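PDB 3TU6: pseudoazurin (Blue copper protein) from Sinorhizobium meliloti, which binds a single copper ion in a cupredoxin beta barrel and probably shuttles electrons in the periplasm as a type 1 blue copper protein. Local coordinates for residues Asn10-Ala13 against Asp14-Met18; Ile106-Gly110 against Lys111-Ala115; Ala98-Glu101 against Ala102-Ile106. One frame throughout, in Å; residues are numbered along the deposited sequence.

How the interactions relate
Interaction 1 lies beside the metal, and interactions 2 and 3 adjoin one another in the C-terminal helical part. In interaction 1 the side chain of Met18 comes to about 5 Å from the copper ion, and that of Asn10 to about 3 Å from that of the ligand His42. Interaction 2 begins at Ile106, where interaction 3 ends; their centres are about 13 Å apart, and they are tied by a probable hydrogen bond of 2.7 Å between Tyr108 OH and Val103 O. The side chain of Ser112 is about 11 Å from the copper ion, whereas interaction 3 is remote from it, its centre about 26 Å from that of interaction 1.

Interaction 1 of 3, residues Asn10-Ala13 against Asp14-Met18; sequences NKAA and DGRVM
Lys11 folds back across a beta hairpin to reach Gly15, and its side chain can be followed outward atom by atom. CB leaves on the same face of the ladder as Val17, its antiparallel non-hydrogen-bonded partner. CG stands anti to the backbone N (chi1 -177°), and a bend at chi2 of 68° then turns the chain along the hairpin toward the turn. CD passes 3.8 Å from Arg16 O, CE lies against the CA and O of Gly15, and Lys11 NZ donates to Gly15 O at 3.0 Å, approaching from above the carbonyl plane. The ammonium group thus ties the first strand to the turn from one face.

Beneath this tie the backbone supplies the regular bonds: Ala12 N to Arg16 O at 3.0 Å, and Met18 N to Asn10 O at 2.8 Å. A type I turn from Ala12 to Gly15 reverses the chain, closed by a weak bond from Gly15 N to Ala12 O. The Ala12 methyl points across the hairpin, its CB 3.4 Å from Asp14 OD1 and also beside the Arg16 side chain. Asp14 OD1 uses its syn lone pair in a salt bridge with Arg16 NE, 3.0 Å away in the guanidinium plane, so the carboxylate holds one edge of the group while Phe20 O takes NH2 on a further bond.

At the open end, Met18 doubles back, its CE only 3.2 Å from Asn10 O and also against Asn10 CB. Asn10 OD1 meanwhile accepts from NE2 of His42, and Met18 packs on His42, His83 and Met88. A hairpin linking strands 3-9 and 19-27 in this way, with an asparagine holding a histidine ligand in the second shell, belongs to the type 1 copper site of a cupredoxin.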
loop_
_atom_site.group_PDB
_atom_site.type_symbol
_atom_site.label_atom_id
_atom_site.label_comp_id
_atom_site.label_asym_id
_atom_site.label_seq_id
_atom_site.Cartn_x
_atom_site.Cartn_y
_atom_site.Cartn_z
ATOM N N ASN A 10 -10.301 -2.789 -10.357
ATOM C CA ASN A 10 -11.249 -1.714 -10.635
ATOM C C ASN A 10 -12.366 -1.689 -9.599
ATOM O O ASN A 10 -12.782 -0.619 -9.157
ATOM C CB ASN A 10 -11.853 -1.866 -12.037
ATOM C CG ASN A 10 -10.850 -1.600 -13.144
ATOM O OD1 ASN A 10 -9.678 -1.320 -12.890
ATOM N ND2 ASN A 10 -11.311 -1.683 -14.385
ATOM N N LYS A 11 -12.848 -2.873 -9.223
ATOM C CA LYS A 11 -13.917 -3.015 -8.237
ATOM C C LYS A 11 -13.532 -4.068 -7.199
ATOM O O LYS A 11 -13.258 -5.217 -7.548
ATOM C CB LYS A 11 -15.221 -3.410 -8.937
ATOM C CG LYS A 11 -16.444 -3.518 -8.029
ATOM C CD LYS A 11 -16.878 -2.165 -7.490
ATOM C CE LYS A 11 -18.218 -2.262 -6.779
ATOM N NZ LYS A 11 -18.653 -0.953 -6.221
ATOM N N ALA A 12 -13.513 -3.670 -5.928
ATOM C CA ALA A 12 -13.141 -4.564 -4.831
ATOM C C ALA A 12 -14.360 -5.295 -4.271
ATOM O O ALA A 12 -15.494 -5.035 -4.673
ATOM C CB ALA A 12 -12.445 -3.780 -3.727
ATOM N N ALA A 13 -14.112 -6.209 -3.334
ATOM C CA ALA A 13 -15.181 -6.966 -2.678
ATOM C C ALA A 13 -16.063 -6.074 -1.802
ATOM O O ALA A 13 -17.284 -6.238 -1.777
ATOM C CB ALA A 13 -14.590 -8.096 -1.845
ATOM N N ASP A 14 -15.443 -5.126 -1.099
ATOM C CA ASP A 14 -16.163 -4.231 -0.185
ATOM C C ASP A 14 -16.761 -2.989 -0.869
ATOM O O ASP A 14 -17.210 -2.062 -0.188
ATOM C CB ASP A 14 -15.258 -3.813 0.988
ATOM C CG ASP A 14 -14.078 -2.950 0.555
ATOM O OD1 ASP A 14 -13.710 -2.977 -0.639
ATOM O OD2 ASP A 14 -13.509 -2.249 1.420
ATOM N N GLY A 15 -16.757 -2.967 -2.203
ATOM C CA GLY A 15 -17.416 -1.911 -2.972
ATOM C C GLY A 15 -16.534 -0.744 -3.389
ATOM O O GLY A 15 -17.021 0.205 -4.003
ATOM N N ARG A 16 -15.244 -0.806 -3.065
ATOM C CA ARG A 16 -14.309 0.262 -3.428
ATOM C C ARG A 16 -14.068 0.298 -4.934
ATOM O O ARG A 16 -13.896 -0.746 -5.563
ATOM C CB ARG A 16 -12.970 0.078 -2.714
ATOM C CG ARG A 16 -13.012 0.280 -1.207
ATOM C CD ARG A 16 -11.642 0.025 -0.597
ATOM N NE ARG A 16 -11.232 -1.372 -0.753
ATOM C CZ ARG A 16 -9.973 -1.812 -0.741
ATOM N NH1 ARG A 16 -8.951 -0.974 -0.588
ATOM N NH2 ARG A 16 -9.734 -3.111 -0.893
ATOM N N VAL A 17 -14.057 1.504 -5.499
ATOM C CA VAL A 17 -13.754 1.712 -6.915
ATOM C C VAL A 17 -12.307 2.178 -7.045
ATOM O O VAL A 17 -11.928 3.188 -6.454
ATOM C CB VAL A 17 -14.690 2.763 -7.542
ATOM C CG1 VAL A 17 -14.350 2.973 -9.013
ATOM C CG2 VAL A 17 -16.145 2.342 -7.379
ATOM N N MET A 18 -11.516 1.445 -7.832
ATOM C CA MET A 18 -10.061 1.624 -7.907
ATOM C C MET A 18 -9.440 1.301 -6.545
ATOM O O MET A 18 -9.276 2.186 -5.695
ATOM C CB MET A 18 -9.679 3.044 -8.360
ATOM C CG MET A 18 -10.420 3.566 -9.591
ATOM S SD MET A 18 -10.183 2.567 -11.074
ATOM C CE MET A 18 -11.731 1.673 -11.131
#

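Interaction 2 of 3, residues Ile106-Gly110 against Lys111-Ala115; sequences IKYPG and KSKAA
Tyr108 and Pro109 meet Ser112 and Lys113 where a loop runs into the C-terminal helix 112-125, a feature of pseudoazurins that packs against the cupredoxin barrel. The entry is made by a type II' turn from Pro109 to Ser112, with Gly110 at positive phi (64°) in its second position.

Tyr108 and Ser112 are set so that the start of one side chain meets the end of the other. CB of Tyr108 points at the helix and lies 3.6 Å from Ser112 OG, while the ring, carried beside the backbone N by chi1 of -67°, leads away from the turn. It slants past Ser112 O and continues inward among Ile89, Ala116 and Phe120, its hydroxyl hydrogen-bonding to Val103 O. Near the same CB runs Lys113: its CG is anti to the backbone N, and a bend at chi2 brings CD to 4.0 Å from Tyr108 CB, oblique to the ring. The lysine chain passes beside the tyrosine CB, and Lys113 NZ then donates to a water 3.1 Å away; that water donates to Ile106 O, joining the loop to the helix.

Pro109 takes the serine from another direction. Its CD lies 3.3 Å from Ser112 OG, and its carbonyl receives two donors from that residue, a weak one from the backbone N and a short one from the side chain. A second water connects Gly110 O with Ala114 N in the first turn of the helix. The hydroxyl bond is the firmer grip at Pro109: Ser112 OG stands 2.6 Å from Pro109 O, approaching from above the carbonyl plane at a C=O...OG angle of 125°.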
loop_
_atom_site.group_PDB
_atom_site.type_symbol
_atom_site.label_atom_id
_atom_site.label_comp_id
_atom_site.label_asym_id
_atom_site.label_seq_id
_atom_site.Cartn_x
_atom_site.Cartn_y
_atom_site.Cartn_z
ATOM N N ILE A 106 2.205 12.616 5.779
ATOM C CA ILE A 106 2.608 12.815 4.381
ATOM C C ILE A 106 1.440 13.340 3.538
ATOM O O ILE A 106 0.316 13.464 4.028
ATOM C CB ILE A 106 3.210 11.524 3.746
ATOM C CG1 ILE A 106 2.131 10.472 3.468
ATOM C CG2 ILE A 106 4.302 10.950 4.642
ATOM C CD1 ILE A 106 2.685 9.182 2.892
ATOM N N LYS A 107 1.715 13.647 2.271
ATOM C CA LYS A 107 0.711 14.228 1.381
ATOM C C LYS A 107 -0.241 13.166 0.833
ATOM O O LYS A 107 0.186 12.237 0.144
ATOM C CB LYS A 107 1.390 14.959 0.217
ATOM N N TYR A 108 -1.526 13.311 1.152
ATOM C CA TYR A 108 -2.574 12.438 0.627
ATOM C C TYR A 108 -3.550 13.263 -0.213
ATOM O O TYR A 108 -4.481 13.865 0.328
ATOM C CB TYR A 108 -3.316 11.742 1.770
ATOM C CG TYR A 108 -2.466 10.751 2.532
ATOM C CD1 TYR A 108 -2.201 9.490 2.010
ATOM C CD2 TYR A 108 -1.925 11.075 3.774
ATOM C CE1 TYR A 108 -1.419 8.575 2.702
ATOM C CE2 TYR A 108 -1.144 10.167 4.476
ATOM C CZ TYR A 108 -0.892 8.919 3.932
ATOM O OH TYR A 108 -0.116 8.014 4.619
ATOM N N PRO A 109 -3.338 13.301 -1.542
ATOM C CA PRO A 109 -4.151 14.142 -2.415
ATOM C C PRO A 109 -5.513 13.536 -2.743
ATOM O O PRO A 109 -5.626 12.324 -2.930
ATOM C CB PRO A 109 -3.303 14.237 -3.685
ATOM C CG PRO A 109 -2.580 12.950 -3.735
ATOM C CD PRO A 109 -2.323 12.547 -2.306
ATOM N N GLY A 110 -6.535 14.383 -2.815
ATOM C CA GLY A 110 -7.871 13.951 -3.205
ATOM C C GLY A 110 -8.486 12.974 -2.220
ATOM O O GLY A 110 -8.416 13.179 -1.005
ATOM N N LYS A 111 -9.066 11.899 -2.748
ATOM C CA LYS A 111 -9.793 10.923 -1.931
ATOM C C LYS A 111 -8.890 9.950 -1.165
ATOM O O LYS A 111 -9.381 9.194 -0.323
ATOM C CB LYS A 111 -10.782 10.142 -2.801
ATOM C CG LYS A 111 -11.872 11.008 -3.417
ATOM C CD LYS A 111 -12.921 10.169 -4.124
ATOM C CE LYS A 111 -14.090 11.021 -4.585
ATOM N NZ LYS A 111 -15.175 10.200 -5.188
ATOM N N SER A 112 -7.585 9.968 -1.442
ATOM C CA SER A 112 -6.628 9.126 -0.711
ATOM C C SER A 112 -6.483 9.517 0.763
ATOM O O SER A 112 -5.994 8.723 1.566
ATOM C CB SER A 112 -5.250 9.149 -1.383
ATOM O OG SER A 112 -4.678 10.444 -1.352
ATOM N N LYS A 113 -6.893 10.738 1.111
ATOM C CA LYS A 113 -6.894 11.182 2.507
ATOM C C LYS A 113 -7.904 10.385 3.333
ATOM O O LYS A 113 -7.583 9.914 4.425
ATOM C CB LYS A 113 -7.192 12.684 2.600
ATOM C CG LYS A 113 -7.142 13.269 4.016
ATOM C CD LYS A 113 -5.796 13.028 4.694
ATOM C CE LYS A 113 -5.703 13.746 6.029
ATOM N NZ LYS A 113 -4.431 13.426 6.737
ATOM N N ALA A 114 -9.119 10.237 2.808
ATOM C CA ALA A 114 -10.149 9.419 3.453
ATOM C C ALA A 114 -9.772 7.934 3.429
ATOM O O ALA A 114 -10.051 7.200 4.378
ATOM C CB ALA A 114 -11.498 9.634 2.780
ATOM N N ALA A 115 -9.138 7.503 2.341
ATOM C CA ALA A 115 -8.643 6.131 2.220
ATOM C C ALA A 115 -7.550 5.841 3.249
ATOM O O ALA A 115 -7.518 4.759 3.834
ATOM C CB ALA A 115 -8.121 5.880 0.814
HETATM O O HOH W 1 -1.398 13.700 6.032
HETATM O O HOH W 2 -10.460 12.522 1.141
#

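Interaction 3 of 3, residues Ala98-Glu101 against Ala102-Ile106; sequences ANLE and AVKGI
Asn99 and Val103 meet across the first turn of a short helix, 100-104, that follows the barrel strands and packs against helix 112-125 at the protein's surface. Its backbone bonds are of the i to i+4 kind. Val103 N donates to Asn99 O at 3.1 Å, nearly straight at 161°, whereas Lys104 N reaches Leu100 O at 3.3 Å with a more bent geometry. Asn99 occupies the N-cap position, yet its side chain makes no capping bond; OD1 accepts instead from the backbone N of Val75, fastening the helix start to the strand 74-79. The valine methyl CG1 lies beside the Asn99 amide, 3.5 Å from ND2, the two side chains crossing at about a right angle.

The apolar pair is three residues apart: Leu100 CD2 and Val103 CG2, 4.0 Å. Leu100, Val103 and Lys104 all rest on Phe120 of the longer helix.

The charged contact is formed at the end of Lys104. Its chain stays extended beyond CG, passing Leu100 O before NZ reaches a salt bridge with Glu124. On the way the aliphatic part lies against leucine, Lys104 CE coming 3.5 Å from Leu100 CD1.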
loop_
_atom_site.group_PDB
_atom_site.type_symbol
_atom_site.label_atom_id
_atom_site.label_comp_id
_atom_site.label_asym_id
_atom_site.label_seq_id
_atom_site.Cartn_x
_atom_site.Cartn_y
_atom_site.Cartn_z
ATOM N N ALA A 98 6.369 1.147 13.612
ATOM C CA ALA A 98 7.142 2.129 14.372
ATOM C C ALA A 98 7.007 3.545 13.805
ATOM O O ALA A 98 6.979 4.518 14.559
ATOM C CB ALA A 98 8.608 1.721 14.419
ATOM N N ASN A 99 6.918 3.650 12.478
ATOM C CA ASN A 99 6.831 4.947 11.796
ATOM C C ASN A 99 5.392 5.353 11.444
ATOM O O ASN A 99 5.164 6.067 10.466
ATOM C CB ASN A 99 7.695 4.930 10.527
ATOM C CG ASN A 99 7.171 3.971 9.468
ATOM O OD1 ASN A 99 6.577 2.942 9.789
ATOM N ND2 ASN A 99 7.390 4.304 8.203
ATOM N N LEU A 100 4.431 4.912 12.253
ATOM C CA LEU A 100 3.015 5.170 11.990
ATOM C C LEU A 100 2.681 6.659 12.084
ATOM O O LEU A 100 1.883 7.171 11.299
ATOM C CB LEU A 100 2.142 4.362 12.962
ATOM C CG LEU A 100 0.620 4.343 12.761
ATOM C CD1 LEU A 100 -0.029 5.603 13.321
ATOM C CD2 LEU A 100 0.252 4.156 11.293
ATOM N N GLU A 101 3.293 7.344 13.048
ATOM C CA GLU A 101 3.095 8.782 13.226
ATOM C C GLU A 101 3.629 9.569 12.026
ATOM O O GLU A 101 3.004 10.533 11.583
ATOM C CB GLU A 101 3.779 9.257 14.513
ATOM C CG GLU A 101 3.446 10.693 14.916
ATOM C CD GLU A 101 4.165 11.144 16.180
ATOM O OE1 GLU A 101 4.871 10.322 16.806
ATOM O OE2 GLU A 101 4.024 12.329 16.549
ATOM N N ALA A 102 4.780 9.148 11.507
ATOM C CA ALA A 102 5.414 9.820 10.373
ATOM C C ALA A 102 4.598 9.676 9.088
ATOM O O ALA A 102 4.427 10.647 8.349
ATOM C CB ALA A 102 6.826 9.287 10.164
ATOM N N VAL A 103 4.098 8.470 8.828
ATOM C CA VAL A 103 3.322 8.201 7.608
ATOM C C VAL A 103 1.945 8.876 7.612
ATOM O O VAL A 103 1.362 9.095 6.553
ATOM C CB VAL A 103 3.149 6.687 7.346
ATOM C CG1 VAL A 103 4.510 6.023 7.160
ATOM C CG2 VAL A 103 2.364 6.020 8.469
ATOM N N LYS A 104 1.428 9.204 8.796
ATOM C CA LYS A 104 0.175 9.959 8.904
ATOM C C LYS A 104 0.299 11.382 8.355
ATOM O O LYS A 104 -0.685 11.952 7.881
ATOM C CB LYS A 104 -0.311 10.016 10.359
ATOM C CG LYS A 104 -1.119 8.808 10.797
ATOM C CD LYS A 104 -1.539 8.923 12.255
ATOM C CE LYS A 104 -2.603 7.901 12.612
ATOM N NZ LYS A 104 -2.916 7.897 14.070
ATOM N N GLY A 105 1.505 11.945 8.417
ATOM C CA GLY A 105 1.733 13.348 8.064
ATOM C C GLY A 105 2.135 13.642 6.628
ATOM O O GLY A 105 2.378 14.800 6.288
ATOM N N ILE A 106 2.205 12.616 5.779
ATOM C CA ILE A 106 2.608 12.815 4.381
ATOM C C ILE A 106 1.440 13.340 3.538
ATOM O O ILE A 106 0.316 13.464 4.028
ATOM C CB ILE A 106 3.210 11.524 3.746
ATOM C CG1 ILE A 106 2.131 10.472 3.468
ATOM C CG2 ILE A 106 4.302 10.950 4.642
ATOM C CD1 ILE A 106 2.685 9.182 2.892
#